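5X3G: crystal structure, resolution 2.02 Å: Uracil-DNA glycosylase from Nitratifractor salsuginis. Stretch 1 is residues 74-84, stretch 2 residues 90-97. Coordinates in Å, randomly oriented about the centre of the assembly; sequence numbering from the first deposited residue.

Stretch 1, residues 74-84: ILFGQDPYPRP
Stretch 2, residues 90-97: YAFIDGRV

No backbone-to-backbone hydrogen bond joins the two stretches of this uracil-DNA glycosylase; the two direct hydrogen bonds between them both start from side chains of stretch 1, and one of these, from Tyr81, ends on a main-chain carbonyl. Residues 74-77 form the end of a strand, with phi/psi from -125/104 at Ile74 to -127/176 at Gly77, and the chain then continues as loop. Stretch 2 has no regular helix or strand. The two run in the same general direction, their register set by CA pairs that draw apart along the chain: Gly77 CA to Ala91 CA at 5.1 Å, Tyr81 CA to Asp94 CA at 7.3 Å and Arg83 CA to Arg96 CA at 8.6 Å.

At the narrow end, Ala91 (-63/145) points its CB toward the strand, and Ala91 CB lies 3.8 Å from Gly77 N and 3.9 Å from Leu75 O. A CB modelled on Gly77 would lie 3.4 Å from Ala91 CB, a tight fit, so the bare glycine suits this close approach. Leu75 (t, t) also points toward stretch 2, and Leu75 CD2 makes an apolar contact with Phe92 CB at 4.4 Å. Phe92 itself has positive phi (73/-33) and chi1 t; around it the chain folds back in a weak hydrogen bond from Ile93 N to Ala91 O (2.7 Å).

Tyr81 (-62/144; chi1 m, chi2 -64°) contributes the largest buried area. Tyr81 OH donates to Phe92 O at 3.0 Å, while Ile93 O lies at the ring edge, 3.5 Å from Tyr81 CE2. Asp94 covers one ring face with its CG, and Asp94 CB is 3.7 Å from Tyr81 CE2. A water accepts from Tyr81 N at 3.1 Å and its oxygen donates weakly to Tyr90 O at 3.4 Å, bridging the backbones.

Arg83 (-124/131; m, t, m, chi4 -83°) reaches Asp94 in a salt bridge, Arg83 NH2 to Asp94 OD2 at 2.9 Å, with an N-H...O angle of 140°. The carboxylate meets the guanidinium near its plane, where the N-H groups point, so charge attraction and hydrogen bonding coincide. Asp94 (chi1 t, chi2 -44°) also accepts from Arg96 N through Asp94 OD1 at 2.8 Å and 160°. It thereby braces the type I turn from Asp94 to Val97, which Gly95 (-66/-12) and Arg96 (-69/-33) shape and Val97 N closes onto Asp94 O at 3.1 Å. Arg96 (m, t, p, chi4 83°) packs Arg96 CD 3.8 Å from Arg83 NE, a methylene contact that brings the two arginines together.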

ATOM      1  N   ILE A  74      -4.423   7.904   0.662  1.00 18.63           N
ATOM      2  CA  ILE A  74      -4.030   6.955  -0.374  1.00 27.61           C
ATOM      3  C   ILE A  74      -2.510   6.933  -0.395  1.00 25.58           C
ATOM      4  O   ILE A  74      -1.879   7.866  -0.906  1.00 23.55           O
ATOM      5  CB  ILE A  74      -4.591   7.317  -1.756  1.00 25.52           C
ATOM      6  CG1 ILE A  74      -6.112   7.473  -1.696  1.00 30.72           C
ATOM      7  CG2 ILE A  74      -4.198   6.261  -2.781  1.00 22.52           C
ATOM      8  CD1 ILE A  74      -6.746   7.678  -3.052  1.00 28.24           C
ATOM      9  N   LEU A  75      -1.923   5.881   0.164  1.00 26.32           N
ATOM     10  CA  LEU A  75      -0.477   5.716   0.217  1.00 25.16           C
ATOM     11  C   LEU A  75      -0.032   4.913  -0.997  1.00 23.65           C
ATOM     12  O   LEU A  75      -0.483   3.778  -1.191  1.00 22.11           O
ATOM     13  CB  LEU A  75      -0.072   5.021   1.518  1.00 19.73           C
ATOM     14  CG  LEU A  75       1.404   5.002   1.928  1.00 21.50           C
ATOM     15  CD1 LEU A  75       1.481   4.761   3.417  1.00 23.91           C
ATOM     16  CD2 LEU A  75       2.188   3.927   1.190  1.00 20.33           C
ATOM     17  N   PHE A  76       0.862   5.487  -1.796  1.00 21.57           N
ATOM     18  CA  PHE A  76       1.218   4.897  -3.079  1.00 21.67           C
ATOM     19  C   PHE A  76       2.449   4.004  -2.993  1.00 22.99           C
ATOM     20  O   PHE A  76       3.369   4.238  -2.206  1.00 23.52           O
ATOM     21  CB  PHE A  76       1.464   5.982  -4.128  1.00 23.11           C
ATOM     22  CG  PHE A  76       0.208   6.561  -4.718  1.00 27.50           C
ATOM     23  CD1 PHE A  76      -0.423   5.940  -5.783  1.00 29.13           C
ATOM     24  CD2 PHE A  76      -0.332   7.737  -4.220  1.00 30.88           C
ATOM     25  CE1 PHE A  76      -1.576   6.473  -6.336  1.00 34.95           C
ATOM     26  CE2 PHE A  76      -1.485   8.276  -4.769  1.00 37.91           C
ATOM     27  CZ  PHE A  76      -2.108   7.641  -5.829  1.00 24.58           C
ATOM     28  N   GLY A  77       2.435   2.954  -3.821  1.00 19.41           N
ATOM     29  CA  GLY A  77       3.640   2.258  -4.204  1.00 23.99           C
ATOM     30  C   GLY A  77       3.714   2.184  -5.720  1.00 26.46           C
ATOM     31  O   GLY A  77       2.803   2.619  -6.425  1.00 25.87           O
ATOM     32  N   GLN A  78       4.822   1.633  -6.213  1.00 37.36           N
ATOM     33  CA  GLN A  78       5.003   1.498  -7.655  1.00 36.87           C
ATOM     34  C   GLN A  78       4.197   0.331  -8.208  1.00 28.64           C
ATOM     35  O   GLN A  78       3.222   0.525  -8.939  1.00 37.51           O
ATOM     36  CB  GLN A  78       6.484   1.326  -8.000  1.00 38.40           C
ATOM     37  CG  GLN A  78       7.246   2.632  -8.088  1.00 45.06           C
ATOM     38  CD  GLN A  78       6.906   3.406  -9.347  1.00 52.99           C
ATOM     39  OE1 GLN A  78       5.958   4.192  -9.372  1.00 58.09           O
ATOM     40  NE2 GLN A  78       7.675   3.178 -10.405  1.00 61.36           N
ATOM     41  N   ASP A  79       4.602  -0.883  -7.858  1.00 23.14           N
ATOM     42  CA  ASP A  79       3.982  -2.097  -8.366  1.00 27.42           C
ATOM     43  C   ASP A  79       4.296  -3.219  -7.386  1.00 37.53           C
ATOM     44  O   ASP A  79       5.131  -3.043  -6.486  1.00 28.23           O
ATOM     45  CB  ASP A  79       4.480  -2.420  -9.790  1.00 33.62           C
ATOM     46  CG  ASP A  79       5.948  -2.803  -9.828  1.00 36.80           C
ATOM     47  OD1 ASP A  79       6.714  -2.324  -8.967  1.00 40.76           O
ATOM     48  OD2 ASP A  79       6.333  -3.571 -10.734  1.00 35.83           O
ATOM     49  N   PRO A  80       3.627  -4.371  -7.505  1.00 22.06           N
ATOM     50  CA  PRO A  80       3.829  -5.442  -6.520  1.00 25.98           C
ATOM     51  C   PRO A  80       5.294  -5.828  -6.361  1.00 36.15           C
ATOM     52  O   PRO A  80       6.113  -5.643  -7.265  1.00 34.53           O
ATOM     53  CB  PRO A  80       3.007  -6.602  -7.088  1.00 24.85           C
ATOM     54  CG  PRO A  80       1.927  -5.941  -7.844  1.00 24.58           C
ATOM     55  CD  PRO A  80       2.532  -4.703  -8.438  1.00 28.45           C
ATOM     56  N   TYR A  81       5.614  -6.366  -5.187  1.00 39.18           N
ATOM     57  CA  TYR A  81       6.964  -6.828  -4.918  1.00 30.37           C
ATOM     58  C   TYR A  81       7.332  -7.956  -5.883  1.00 25.51           C
ATOM     59  O   TYR A  81       6.488  -8.784  -6.233  1.00 31.60           O
ATOM     60  CB  TYR A  81       7.080  -7.311  -3.474  1.00 33.16           C
ATOM     61  CG  TYR A  81       7.106  -6.204  -2.439  1.00 30.22           C
ATOM     62  CD1 TYR A  81       8.146  -5.284  -2.404  1.00 27.81           C
ATOM     63  CD2 TYR A  81       6.101  -6.091  -1.485  1.00 25.66           C
ATOM     64  CE1 TYR A  81       8.180  -4.277  -1.455  1.00 36.80           C
ATOM     65  CE2 TYR A  81       6.128  -5.085  -0.532  1.00 29.14           C
ATOM     66  CZ  TYR A  81       7.169  -4.183  -0.521  1.00 26.16           C
ATOM     67  OH  TYR A  81       7.202  -3.182   0.422  1.00 37.28           O
ATOM     68  N   PRO A  82       8.598  -8.019  -6.322  1.00 33.56           N
ATOM     69  CA  PRO A  82       8.982  -8.990  -7.362  1.00 32.16           C
ATOM     70  C   PRO A  82       8.962 -10.442  -6.903  1.00 42.99           C
ATOM     71  O   PRO A  82       9.526 -11.316  -7.571  1.00 43.94           O
ATOM     72  CB  PRO A  82      10.409  -8.556  -7.732  1.00 38.25           C
ATOM     73  CG  PRO A  82      10.559  -7.155  -7.187  1.00 40.46           C
ATOM     74  CD  PRO A  82       9.708  -7.122  -5.963  1.00 30.92           C
ATOM     75  N   ARG A  83       8.304 -10.717  -5.786  1.00 38.31           N
ATOM     76  CA  ARG A  83       8.378 -12.022  -5.146  1.00 42.64           C
ATOM     77  C   ARG A  83       6.976 -12.589  -4.978  1.00 33.18           C
ATOM     78  O   ARG A  83       6.080 -11.885  -4.497  1.00 38.62           O
ATOM     79  CB  ARG A  83       9.097 -11.880  -3.806  1.00 42.39           C
ATOM     80  CG  ARG A  83      10.556 -11.480  -3.963  1.00 43.82           C
ATOM     81  CD  ARG A  83      11.246 -11.301  -2.628  1.00 43.87           C
ATOM     82  NE  ARG A  83      10.622 -10.210  -1.887  1.00 45.11           N
ATOM     83  CZ  ARG A  83      10.909  -8.924  -2.068  1.00 40.78           C
ATOM     84  NH1 ARG A  83      11.814  -8.562  -2.969  1.00 49.23           N
ATOM     85  NH2 ARG A  83      10.285  -7.997  -1.355  1.00 49.82           N
ATOM     86  N   PRO A  84       6.740 -13.843  -5.379  1.00 38.67           N
ATOM     87  CA  PRO A  84       5.383 -14.405  -5.258  1.00 38.09           C
ATOM     88  C   PRO A  84       4.837 -14.385  -3.840  1.00 34.19           C
ATOM     89  O   PRO A  84       3.668 -14.036  -3.639  1.00 40.10           O
ATOM     90  CB  PRO A  84       5.553 -15.837  -5.786  1.00 42.31           C
ATOM     91  CG  PRO A  84       6.765 -15.786  -6.651  1.00 21.61           C
ATOM     92  CD  PRO A  84       7.677 -14.777  -6.026  1.00 43.67           C
ATOM     93  N   TYR A  90      -1.273  -5.315  -1.685  1.00 25.16           N
ATOM     94  CA  TYR A  90      -1.183  -4.074  -0.929  1.00 19.77           C
ATOM     95  C   TYR A  90       0.123  -3.373  -1.257  1.00 19.66           C
ATOM     96  O   TYR A  90       1.170  -4.017  -1.377  1.00 24.35           O
ATOM     97  CB  TYR A  90      -1.232  -4.316   0.585  1.00 23.90           C
ATOM     98  CG  TYR A  90      -2.504  -4.944   1.094  1.00 22.35           C
ATOM     99  CD1 TYR A  90      -3.626  -4.171   1.351  1.00 18.14           C
ATOM    100  CD2 TYR A  90      -2.574  -6.307   1.345  1.00 22.86           C
ATOM    101  CE1 TYR A  90      -4.791  -4.739   1.831  1.00 24.32           C
ATOM    102  CE2 TYR A  90      -3.735  -6.888   1.825  1.00 27.73           C
ATOM    103  CZ  TYR A  90      -4.841  -6.097   2.065  1.00 34.81           C
ATOM    104  OH  TYR A  90      -5.996  -6.669   2.546  1.00 25.38           O
ATOM    105  N   ALA A  91       0.059  -2.054  -1.394  1.00 20.81           N
ATOM    106  CA  ALA A  91       1.280  -1.267  -1.383  1.00 24.10           C
ATOM    107  C   ALA A  91       1.967  -1.408  -0.030  1.00 20.51           C
ATOM    108  O   ALA A  91       1.317  -1.565   1.008  1.00 27.20           O
ATOM    109  CB  ALA A  91       0.974   0.203  -1.673  1.00 16.67           C
ATOM    110  N   PHE A  92       3.300  -1.408  -0.062  1.00 22.95           N
ATOM    111  CA  PHE A  92       4.142  -1.309   1.126  1.00 22.68           C
ATOM    112  C   PHE A  92       4.163  -2.580   1.972  1.00 33.78           C
ATOM    113  O   PHE A  92       5.189  -2.888   2.586  1.00 40.63           O
ATOM    114  CB  PHE A  92       3.710  -0.118   1.988  1.00 27.68           C
ATOM    115  CG  PHE A  92       4.803   0.421   2.861  1.00 25.54           C
ATOM    116  CD1 PHE A  92       6.087   0.563   2.361  1.00 30.05           C
ATOM    117  CD2 PHE A  92       4.552   0.791   4.170  1.00 33.27           C
ATOM    118  CE1 PHE A  92       7.101   1.056   3.151  1.00 35.80           C
ATOM    119  CE2 PHE A  92       5.565   1.286   4.968  1.00 24.11           C
ATOM    120  CZ  PHE A  92       6.842   1.420   4.456  1.00 27.75           C
ATOM    121  N   ILE A  93       3.061  -3.324   2.020  1.00 26.87           N
ATOM    122  CA  ILE A  93       2.980  -4.508   2.871  1.00 26.02           C
ATOM    123  C   ILE A  93       3.654  -5.679   2.167  1.00 29.40           C
ATOM    124  O   ILE A  93       3.186  -6.145   1.123  1.00 35.68           O
ATOM    125  CB  ILE A  93       1.526  -4.848   3.219  1.00 26.32           C
ATOM    126  CG1 ILE A  93       0.831  -3.643   3.845  1.00 26.82           C
ATOM    127  CG2 ILE A  93       1.479  -6.017   4.184  1.00 22.18           C
ATOM    128  CD1 ILE A  93       1.469  -3.161   5.131  1.00 28.57           C
ATOM    129  N   ASP A  94       4.738  -6.175   2.755  1.00 27.66           N
ATOM    130  CA  ASP A  94       5.488  -7.288   2.187  1.00 28.48           C
ATOM    131  C   ASP A  94       4.967  -8.597   2.770  1.00 30.37           C
ATOM    132  O   ASP A  94       5.088  -8.841   3.975  1.00 28.37           O
ATOM    133  CB  ASP A  94       6.984  -7.127   2.462  1.00 27.86           C
ATOM    134  CG  ASP A  94       7.834  -8.100   1.663  1.00 32.65           C
ATOM    135  OD1 ASP A  94       7.474  -9.292   1.580  1.00 29.98           O
ATOM    136  OD2 ASP A  94       8.870  -7.674   1.110  1.00 30.11           O
ATOM    137  N   GLY A  95       4.412  -9.447   1.906  1.00 28.66           N
ATOM    138  CA  GLY A  95       3.828 -10.710   2.322  1.00 31.90           C
ATOM    139  C   GLY A  95       4.814 -11.723   2.869  1.00 30.19           C
ATOM    140  O   GLY A  95       4.377 -12.738   3.422  1.00 35.23           O
ATOM    141  N   ARG A  96       6.121 -11.493   2.715  1.00 27.06           N
ATOM    142  CA  ARG A  96       7.093 -12.373   3.360  1.00 31.30           C
ATOM    143  C   ARG A  96       7.073 -12.217   4.871  1.00 35.83           C
ATOM    144  O   ARG A  96       7.315 -13.187   5.598  1.00 33.97           O
ATOM    145  CB  ARG A  96       8.508 -12.098   2.850  1.00 38.29           C
ATOM    146  CG  ARG A  96       8.822 -12.692   1.502  1.00 44.93           C
ATOM    147  CD  ARG A  96      10.288 -12.509   1.147  1.00 50.77           C
ATOM    148  NE  ARG A  96      11.159 -13.158   2.122  1.00 51.64           N
ATOM    149  CZ  ARG A  96      11.475 -14.449   2.104  1.00 46.82           C
ATOM    150  NH1 ARG A  96      10.992 -15.239   1.155  1.00 54.17           N
ATOM    151  NH2 ARG A  96      12.275 -14.952   3.035  1.00 57.44           N
ATOM    152  N   VAL A  97       6.801 -11.013   5.357  1.00 23.84           N
ATOM    153  CA  VAL A  97       6.864 -10.732   6.784  1.00 27.06           C
ATOM    154  C   VAL A  97       5.604 -11.256   7.451  1.00 34.71           C
ATOM    155  O   VAL A  97       4.485 -10.983   7.001  1.00 27.76           O
ATOM    156  CB  VAL A  97       7.033  -9.225   7.037  1.00 29.13           C
ATOM    157  CG1 VAL A  97       7.204  -8.966   8.519  1.00 30.60           C
ATOM    158  CG2 VAL A  97       8.212  -8.674   6.246  1.00 26.38           C
TER
HETATM  159  O   HOH W   1       3.242  -5.921  -3.310  1.00 26.30           O